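Local coordinates for aldehyde reductase YahK (PDB 1UUF), which catalyses the NADPH-dependent reduction of a wide range of aldehydes to the corresponding primary alcohols, using a catalytic zinc ion and carrying a second zinc, at residues Val85-Ala90 / Gly101-Val106; Gly180-Ser185 / Gly204-Met209; Gly210-His215 / Lys235-Asp240. One frame throughout, in Å; residues are numbered along the deposited sequence.

Overall arrangement
From the N terminus, the chain first closes contact 1, where strand 84-91 and strand 103-106 pair as a beta hairpin in the GroES-like part of the protein. Contact 2 follows, packing helix 176-189, whose first turn holds the catalytic zinc ligand Cys178, against helix 205-216 and closing a loop that contains strand 197-201. Contact 3 then sets the later turns of helix 205-216 against the end of helix 231-237 in the Rossmann-type, probably NADPH-binding, domain. The three lie in series, none nested in or crossing another. Contacts 2 and 3 share helix 205-216 and touch, their centres about 11 Å apart, whereas the centre of contact 1 is about 23 Å from that of contact 2.

Contact 1: Val85-Ala90 / Gly101-Val106; sequences VGRVVA and GDLVGV
A beta hairpin of the GroES-like domain brings Val85-Val88 and Gly101-Gly105 together as antiparallel neighbours. Gly86 and Val104 form the hydrogen-bonded pair: Gly86 N donates to Val104 O at 2.9 Å, and Val104 N returns a bond to Gly86 O. Beyond the non-hydrogen-bonded pair Arg87-Leu103 the pairing runs on, with Val88 N bonded to Asp102 O in the carbonyl plane and Gly101 N to Val88 O. Gly101 has a positive phi of 101°, at which a side chain would press on the preceding carbonyl oxygen, so glycine suits this place.

Val88, pointing toward segment 101-106, meets Val104 at about a right angle, CG2 of Val88 lying 3.6 Å from CG1 of Val104. Both of these methyls stand anti to their own carbonyl carbons, and the branched, buried side chains pack together with Val50 and Ile52 of strand 49-58. Asp102 turns its carboxylate elsewhere, OD2 accepting a hydrogen bond from Ala99 N.

The sheet face opposite Val104 carries Arg87 and Leu103, which run side by side in the same direction and both reach Leu170 of helix 170-173. Arginine suits this partly exposed place, since its long aliphatic stem and one side of its flat end can both pack on leucine. Leu103 CD2 touches Arg87 CG at 3.6 Å and sits over one face of the guanidinium, displaced toward its rim, 3.8 Å from Arg87 NE.

Contact 2: Gly180-Ser185 / Gly204-Met209; sequences GITTYS and GGLGHM
Thr183 faces helix 205-216 from helix 176-189, and its two branches meet different parts of the Leu206-Met209 turn. From CB, the methyl CG2 stands anti to the carbonyl carbon and reaches the backbone of the other helix, 3.4 Å from Leu206 O. The hydroxyl takes the position between backbone N and carbonyl carbon (chi1 56°), which turns OG1 back along its own helix to donate to Gly180 O at 3.0 Å. That carbonyl is gripped three times, since Thr183 N and Tyr184 N also donate to it. With its proton spent inside the helix, OG1 can lie in apolar company, 3.7 Å from Met209 CB. Threonine suits this buried place because it offers a methyl and an internally satisfied hydroxyl on one short stem. An alanine here, lacking both branches, would probably leave a gap beside Leu206 and Met209, and Gly180 O with two backbone donors in place of three.

One residue back, Thr182 CG2 meets Leu206 CD2 at 3.9 Å, while its own OG1 is bonded to Cys178 O. Met209, bent at chi2 and chi3, curls past Gly180, its CG 4.2 Å from Gly180 N.

The axes of the two short segments cross at -51°, 8.7 Å apart. Gly204 and Gly207 are consistent with the glycine-rich strand-turn-helix of a Rossmann fold; the packing sets the first helix of the probable NADPH-binding domain against the helix that carries the catalytic zinc ligand Cys178 in its first turn.

Contact 3: Gly210-His215 / Lys235-Asp240; sequences GIKLAH and KALGAD
Apolar packing joins Ile211 of helix 205-216 to the end of helix 231-237 in the Rossmann-type domain. Ile211 CG2, anti to the backbone N, does most of the touching: it lies 3.8 Å from Leu237 CB and 4.2 Å from Ala239 CB, and it also rests against the Leu237-Ala239 backbone. The Ile211 and Leu237 side chains cross at about a right angle, with their CD1 methyls 4.1 Å apart. A branched CB serves well here, sending one methyl onto the turn and the longer arm toward leucine. Lys212 adds its aliphatic stem, CE resting 4.0 Å from Leu237 CD2, while NZ continues to a salt bridge with Asp335 and a hydrogen bond to Val333 O.

Backbone shape decides the next group. Gly238 ends the helix in a Schellman motif with phi 124°, where a side chain would collide with the preceding carbonyl oxygen and also crowd His215. Without one, Gly238 CA sits over a face of the His215 imidazole, which is swung out with CG anti to the backbone N (chi1 172°).

The polar link is indirect. A water in the ring plane, 2.7 Å from His215 ND1, lies between it and Asp240 OD2, though its bond to the carboxylate is doubtful in detail; OD2 also accepts from Val221 N. No direct hydrogen bond joins the segments, so their hold is mainly hydrophobic, with a water between imidazole and carboxylate at the more exposed end; the nearby carboxylate would tend to favour a protonated histidine.

Contact 1: Val85-Ala90 / Gly101-Val106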
loop_
_atom_site.group_PDB
_atom_site.type_symbol
_atom_site.label_atom_id
_atom_site.label_comp_id
_atom_site.label_asym_id
_atom_site.label_seq_id
_atom_site.Cartn_x
_atom_site.Cartn_y
_atom_site.Cartn_z
ATOM N N VAL A 85 28.210 -7.700 -16.144
ATOM C CA VAL A 85 28.256 -7.349 -17.560
ATOM C C VAL A 85 29.504 -7.995 -18.144
ATOM O O VAL A 85 30.530 -8.103 -17.473
ATOM C CB VAL A 85 28.300 -5.823 -17.808
ATOM C CG1 VAL A 85 27.022 -5.187 -17.299
ATOM C CG2 VAL A 85 29.526 -5.209 -17.151
ATOM N N GLY A 86 29.411 -8.447 -19.386
ATOM C CA GLY A 86 30.556 -9.083 -20.010
ATOM C C GLY A 86 30.314 -9.367 -21.475
ATOM O O GLY A 86 29.436 -8.767 -22.092
ATOM N N ARG A 87 31.084 -10.299 -22.026
ATOM C CA ARG A 87 30.960 -10.656 -23.433
ATOM C C ARG A 87 30.688 -12.146 -23.602
ATOM O O ARG A 87 31.249 -12.973 -22.887
ATOM C CB ARG A 87 32.242 -10.276 -24.176
ATOM C CG ARG A 87 32.559 -8.784 -24.134
ATOM C CD ARG A 87 33.872 -8.464 -24.839
ATOM N NE ARG A 87 34.136 -7.027 -24.890
ATOM C CZ ARG A 87 34.374 -6.265 -23.825
ATOM N NH1 ARG A 87 34.601 -4.967 -23.977
ATOM N NH2 ARG A 87 34.392 -6.799 -22.609
ATOM N N VAL A 88 29.821 -12.483 -24.549
ATOM C CA VAL A 88 29.487 -13.879 -24.804
ATOM C C VAL A 88 30.691 -14.590 -25.412
ATOM O O VAL A 88 31.269 -14.122 -26.394
ATOM C CB VAL A 88 28.288 -14.001 -25.764
ATOM C CG1 VAL A 88 27.998 -15.472 -26.061
ATOM C CG2 VAL A 88 27.062 -13.338 -25.143
ATOM N N VAL A 89 31.069 -15.713 -24.806
ATOM C CA VAL A 89 32.200 -16.508 -25.274
ATOM C C VAL A 89 31.697 -17.645 -26.156
ATOM O O VAL A 89 32.310 -17.979 -27.170
ATOM C CB VAL A 89 32.991 -17.115 -24.087
ATOM C CG1 VAL A 89 34.092 -18.022 -24.608
ATOM C CG2 VAL A 89 33.586 -16.010 -23.237
ATOM N N ALA A 90 30.574 -18.235 -25.763
ATOM C CA ALA A 90 29.978 -19.330 -26.513
ATOM C C ALA A 90 28.498 -19.439 -26.173
ATOM O O ALA A 90 28.045 -18.901 -25.162
ATOM C CB ALA A 90 30.687 -20.632 -26.181
ATOM N N GLY A 101 30.632 -12.711 -28.912
ATOM C CA GLY A 101 30.976 -11.324 -29.172
ATOM C C GLY A 101 29.978 -10.321 -28.619
ATOM O O GLY A 101 30.319 -9.158 -28.397
ATOM N N ASP A 102 28.744 -10.760 -28.395
ATOM C CA ASP A 102 27.709 -9.873 -27.866
ATOM C C ASP A 102 28.029 -9.351 -26.471
ATOM O O ASP A 102 28.616 -10.057 -25.652
ATOM C CB ASP A 102 26.361 -10.591 -27.792
ATOM C CG ASP A 102 25.745 -10.840 -29.150
ATOM O OD1 ASP A 102 26.245 -10.289 -30.155
ATOM O OD2 ASP A 102 24.741 -11.583 -29.205
ATOM N N LEU A 103 27.638 -8.106 -26.212
ATOM C CA LEU A 103 27.816 -7.504 -24.897
ATOM C C LEU A 103 26.532 -7.868 -24.166
ATOM O O LEU A 103 25.432 -7.579 -24.647
ATOM C CB LEU A 103 27.953 -5.982 -24.999
ATOM C CG LEU A 103 29.215 -5.473 -25.699
ATOM C CD1 LEU A 103 29.227 -3.951 -25.697
ATOM C CD2 LEU A 103 30.446 -6.012 -24.983
ATOM N N VAL A 104 26.667 -8.516 -23.015
ATOM C CA VAL A 104 25.500 -8.954 -22.259
ATOM C C VAL A 104 25.579 -8.662 -20.773
ATOM O O VAL A 104 26.633 -8.318 -20.243
ATOM C CB VAL A 104 25.288 -10.469 -22.412
ATOM C CG1 VAL A 104 24.859 -10.801 -23.837
ATOM C CG2 VAL A 104 26.578 -11.203 -22.061
ATOM N N GLY A 105 24.442 -8.818 -20.105
ATOM C CA GLY A 105 24.394 -8.587 -18.677
ATOM C C GLY A 105 23.555 -9.642 -17.985
ATOM O O GLY A 105 22.731 -10.310 -18.613
ATOM N N VAL A 106 23.795 -9.801 -16.686
ATOM C CA VAL A 106 23.059 -10.746 -15.860
ATOM C C VAL A 106 22.771 -10.022 -14.554
ATOM O O VAL A 106 23.651 -9.353 -14.005
ATOM C CB VAL A 106 23.881 -12.009 -15.556
ATOM C CG1 VAL A 106 23.089 -12.937 -14.639
ATOM C CG2 VAL A 106 24.226 -12.724 -16.854
#

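Contact 2: Gly180-Ser185 / Gly204-Met209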
loop_
_atom_site.group_PDB
_atom_site.type_symbol
_atom_site.label_atom_id
_atom_site.label_comp_id
_atom_site.label_asym_id
_atom_site.label_seq_id
_atom_site.Cartn_x
_atom_site.Cartn_y
_atom_site.Cartn_z
ATOM N N GLY A 180 19.790 -0.437 -10.794
ATOM C CA GLY A 180 18.977 0.211 -11.808
ATOM C C GLY A 180 17.561 -0.330 -11.896
ATOM O O GLY A 180 16.591 0.408 -11.714
ATOM N N ILE A 181 17.422 -1.622 -12.164
ATOM C CA ILE A 181 16.087 -2.191 -12.297
ATOM C C ILE A 181 15.271 -2.096 -11.007
ATOM O O ILE A 181 14.053 -1.930 -11.052
ATOM C CB ILE A 181 16.153 -3.659 -12.795
ATOM C CG1 ILE A 181 14.740 -4.204 -13.013
ATOM C CG2 ILE A 181 16.918 -4.514 -11.805
ATOM C CD1 ILE A 181 13.926 -3.443 -14.052
ATOM N N THR A 182 15.937 -2.179 -9.857
ATOM C CA THR A 182 15.233 -2.094 -8.578
ATOM C C THR A 182 14.472 -0.777 -8.448
ATOM O O THR A 182 13.415 -0.723 -7.814
ATOM C CB THR A 182 16.217 -2.256 -7.402
ATOM O OG1 THR A 182 16.715 -3.598 -7.408
ATOM C CG2 THR A 182 15.533 -1.983 -6.066
ATOM N N THR A 183 15.001 0.284 -9.050
ATOM C CA THR A 183 14.324 1.576 -8.988
ATOM C C THR A 183 13.485 1.816 -10.241
ATOM O O THR A 183 12.413 2.421 -10.177
ATOM C CB THR A 183 15.333 2.746 -8.786
ATOM O OG1 THR A 183 16.318 2.736 -9.827
ATOM C CG2 THR A 183 16.037 2.605 -7.447
ATOM N N TYR A 184 13.962 1.326 -11.382
ATOM C CA TYR A 184 13.243 1.492 -12.638
ATOM C C TYR A 184 11.880 0.811 -12.585
ATOM O O TYR A 184 10.870 1.387 -12.989
ATOM C CB TYR A 184 14.043 0.882 -13.792
ATOM C CG TYR A 184 13.414 1.060 -15.156
ATOM C CD1 TYR A 184 13.657 2.206 -15.913
ATOM C CD2 TYR A 184 12.589 0.072 -15.699
ATOM C CE1 TYR A 184 13.097 2.365 -17.182
ATOM C CE2 TYR A 184 12.021 0.222 -16.962
ATOM C CZ TYR A 184 12.282 1.368 -17.697
ATOM O OH TYR A 184 11.723 1.519 -18.946
ATOM N N SER A 185 11.851 -0.421 -12.087
ATOM C CA SER A 185 10.599 -1.174 -12.028
ATOM C C SER A 185 9.452 -0.472 -11.296
ATOM O O SER A 185 8.349 -0.339 -11.840
ATOM C CB SER A 185 10.838 -2.550 -11.404
ATOM O OG SER A 185 9.671 -3.347 -11.526
ATOM N N GLY A 204 22.070 7.113 -2.088
ATOM C CA GLY A 204 23.118 6.111 -2.138
ATOM C C GLY A 204 23.111 5.413 -3.486
ATOM O O GLY A 204 22.710 6.008 -4.481
ATOM N N GLY A 205 23.550 4.158 -3.523
ATOM C CA GLY A 205 23.573 3.413 -4.773
ATOM C C GLY A 205 22.217 3.364 -5.455
ATOM O O GLY A 205 22.096 3.658 -6.645
ATOM N N LEU A 206 21.193 2.988 -4.696
ATOM C CA LEU A 206 19.836 2.906 -5.224
ATOM C C LEU A 206 19.279 4.296 -5.474
ATOM O O LEU A 206 18.685 4.560 -6.517
ATOM C CB LEU A 206 18.920 2.177 -4.238
ATOM C CG LEU A 206 19.106 0.670 -4.071
ATOM C CD1 LEU A 206 18.173 0.164 -2.981
ATOM C CD2 LEU A 206 18.805 -0.031 -5.389
ATOM N N GLY A 207 19.468 5.178 -4.500
ATOM C CA GLY A 207 18.963 6.532 -4.625
ATOM C C GLY A 207 19.460 7.283 -5.847
ATOM O O GLY A 207 18.677 7.940 -6.539
ATOM N N HIS A 208 20.757 7.200 -6.127
ATOM C CA HIS A 208 21.286 7.925 -7.272
ATOM C C HIS A 208 20.684 7.418 -8.584
ATOM O O HIS A 208 20.477 8.200 -9.513
ATOM C CB HIS A 208 22.835 7.908 -7.260
ATOM C CG HIS A 208 23.473 6.925 -8.197
ATOM N ND1 HIS A 208 23.448 5.563 -7.989
ATOM C CD2 HIS A 208 24.227 7.121 -9.305
ATOM C CE1 HIS A 208 24.161 4.962 -8.925
ATOM N NE2 HIS A 208 24.646 5.885 -9.737
ATOM N N MET A 209 20.356 6.130 -8.652
ATOM C CA MET A 209 19.740 5.589 -9.864
ATOM C C MET A 209 18.278 6.016 -9.925
ATOM O O MET A 209 17.743 6.278 -11.003
ATOM C CB MET A 209 19.817 4.060 -9.901
ATOM C CG MET A 209 21.181 3.500 -10.276
ATOM S SD MET A 209 21.921 4.290 -11.733
ATOM C CE MET A 209 20.571 4.277 -12.914
#

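Contact 3: Gly210-His215 / Lys235-Asp240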
loop_
_atom_site.group_PDB
_atom_site.type_symbol
_atom_site.label_atom_id
_atom_site.label_comp_id
_atom_site.label_asym_id
_atom_site.label_seq_id
_atom_site.Cartn_x
_atom_site.Cartn_y
_atom_site.Cartn_z
ATOM N N GLY A 210 17.630 6.079 -8.766
ATOM C CA GLY A 210 16.232 6.486 -8.731
ATOM C C GLY A 210 16.067 7.908 -9.239
ATOM O O GLY A 210 15.125 8.220 -9.972
ATOM N N ILE A 211 16.989 8.781 -8.853
ATOM C CA ILE A 211 16.937 10.171 -9.289
ATOM C C ILE A 211 17.204 10.257 -10.792
ATOM O O ILE A 211 16.453 10.893 -11.529
ATOM C CB ILE A 211 17.968 11.019 -8.518
ATOM C CG1 ILE A 211 17.603 11.023 -7.031
ATOM C CG2 ILE A 211 17.999 12.442 -9.066
ATOM C CD1 ILE A 211 18.630 11.697 -6.140
ATOM N N LYS A 212 18.277 9.613 -11.242
ATOM C CA LYS A 212 18.623 9.614 -12.660
ATOM C C LYS A 212 17.463 9.123 -13.521
ATOM O O LYS A 212 17.109 9.739 -14.532
ATOM C CB LYS A 212 19.821 8.696 -12.922
ATOM C CG LYS A 212 21.178 9.239 -12.525
ATOM C CD LYS A 212 22.215 8.123 -12.652
ATOM C CE LYS A 212 23.640 8.611 -12.448
ATOM N NZ LYS A 212 24.215 9.181 -13.699
ATOM N N LEU A 213 16.875 8.002 -13.123
ATOM C CA LEU A 213 15.788 7.412 -13.892
ATOM C C LEU A 213 14.480 8.188 -13.825
ATOM O O LEU A 213 13.813 8.362 -14.843
ATOM C CB LEU A 213 15.569 5.962 -13.452
ATOM C CG LEU A 213 16.774 5.045 -13.697
ATOM C CD1 LEU A 213 16.503 3.678 -13.083
ATOM C CD2 LEU A 213 17.037 4.911 -15.189
ATOM N N ALA A 214 14.106 8.651 -12.637
ATOM C CA ALA A 214 12.866 9.410 -12.496
ATOM C C ALA A 214 12.974 10.679 -13.335
ATOM O O ALA A 214 12.001 11.114 -13.953
ATOM C CB ALA A 214 12.623 9.766 -11.032
ATOM N N HIS A 215 14.164 11.271 -13.348
ATOM C CA HIS A 215 14.395 12.484 -14.122
ATOM C C HIS A 215 14.275 12.186 -15.612
ATOM O O HIS A 215 13.631 12.931 -16.357
ATOM C CB HIS A 215 15.790 13.047 -13.823
ATOM C CG HIS A 215 16.178 14.190 -14.707
ATOM N ND1 HIS A 215 15.506 15.394 -14.705
ATOM C CD2 HIS A 215 17.151 14.305 -15.642
ATOM C CE1 HIS A 215 16.049 16.200 -15.600
ATOM N NE2 HIS A 215 17.048 15.564 -16.184
ATOM N N LYS A 235 21.205 17.486 -6.398
ATOM C CA LYS A 235 20.909 18.405 -7.491
ATOM C C LYS A 235 21.663 17.945 -8.734
ATOM O O LYS A 235 21.100 17.853 -9.829
ATOM C CB LYS A 235 21.367 19.820 -7.132
ATOM C CG LYS A 235 20.491 20.541 -6.135
ATOM C CD LYS A 235 19.198 20.977 -6.786
ATOM C CE LYS A 235 18.432 21.931 -5.888
ATOM N NZ LYS A 235 17.211 22.427 -6.567
ATOM N N ALA A 236 22.945 17.655 -8.548
ATOM C CA ALA A 236 23.812 17.212 -9.635
ATOM C C ALA A 236 23.313 15.942 -10.324
ATOM O O ALA A 236 23.538 15.754 -11.518
ATOM C CB ALA A 236 25.228 17.001 -9.110
ATOM N N LEU A 237 22.637 15.077 -9.573
ATOM C CA LEU A 237 22.110 13.826 -10.117
ATOM C C LEU A 237 20.866 14.025 -10.977
ATOM O O LEU A 237 20.485 13.138 -11.742
ATOM C CB LEU A 237 21.798 12.848 -8.980
ATOM C CG LEU A 237 23.001 12.140 -8.352
ATOM C CD1 LEU A 237 22.616 11.563 -7.002
ATOM C CD2 LEU A 237 23.495 11.045 -9.292
ATOM N N GLY A 238 20.227 15.183 -10.847
ATOM C CA GLY A 238 19.047 15.450 -11.649
ATOM C C GLY A 238 17.794 15.794 -10.874
ATOM O O GLY A 238 16.717 15.927 -11.459
ATOM N N ALA A 239 17.914 15.939 -9.561
ATOM C CA ALA A 239 16.751 16.280 -8.755
ATOM C C ALA A 239 16.380 17.732 -9.025
ATOM O O ALA A 239 17.253 18.599 -9.073
ATOM C CB ALA A 239 17.059 16.082 -7.275
ATOM N N ASP A 240 15.090 17.991 -9.215
ATOM C CA ASP A 240 14.622 19.350 -9.467
ATOM C C ASP A 240 14.583 20.120 -8.157
ATOM O O ASP A 240 14.755 21.341 -8.134
ATOM C CB ASP A 240 13.229 19.325 -10.094
ATOM C CG ASP A 240 13.221 18.660 -11.450
ATOM O OD1 ASP A 240 13.917 19.162 -12.358
ATOM O OD2 ASP A 240 12.527 17.637 -11.609
HETATM O O HOH W 1 13.503 15.801 -13.004
#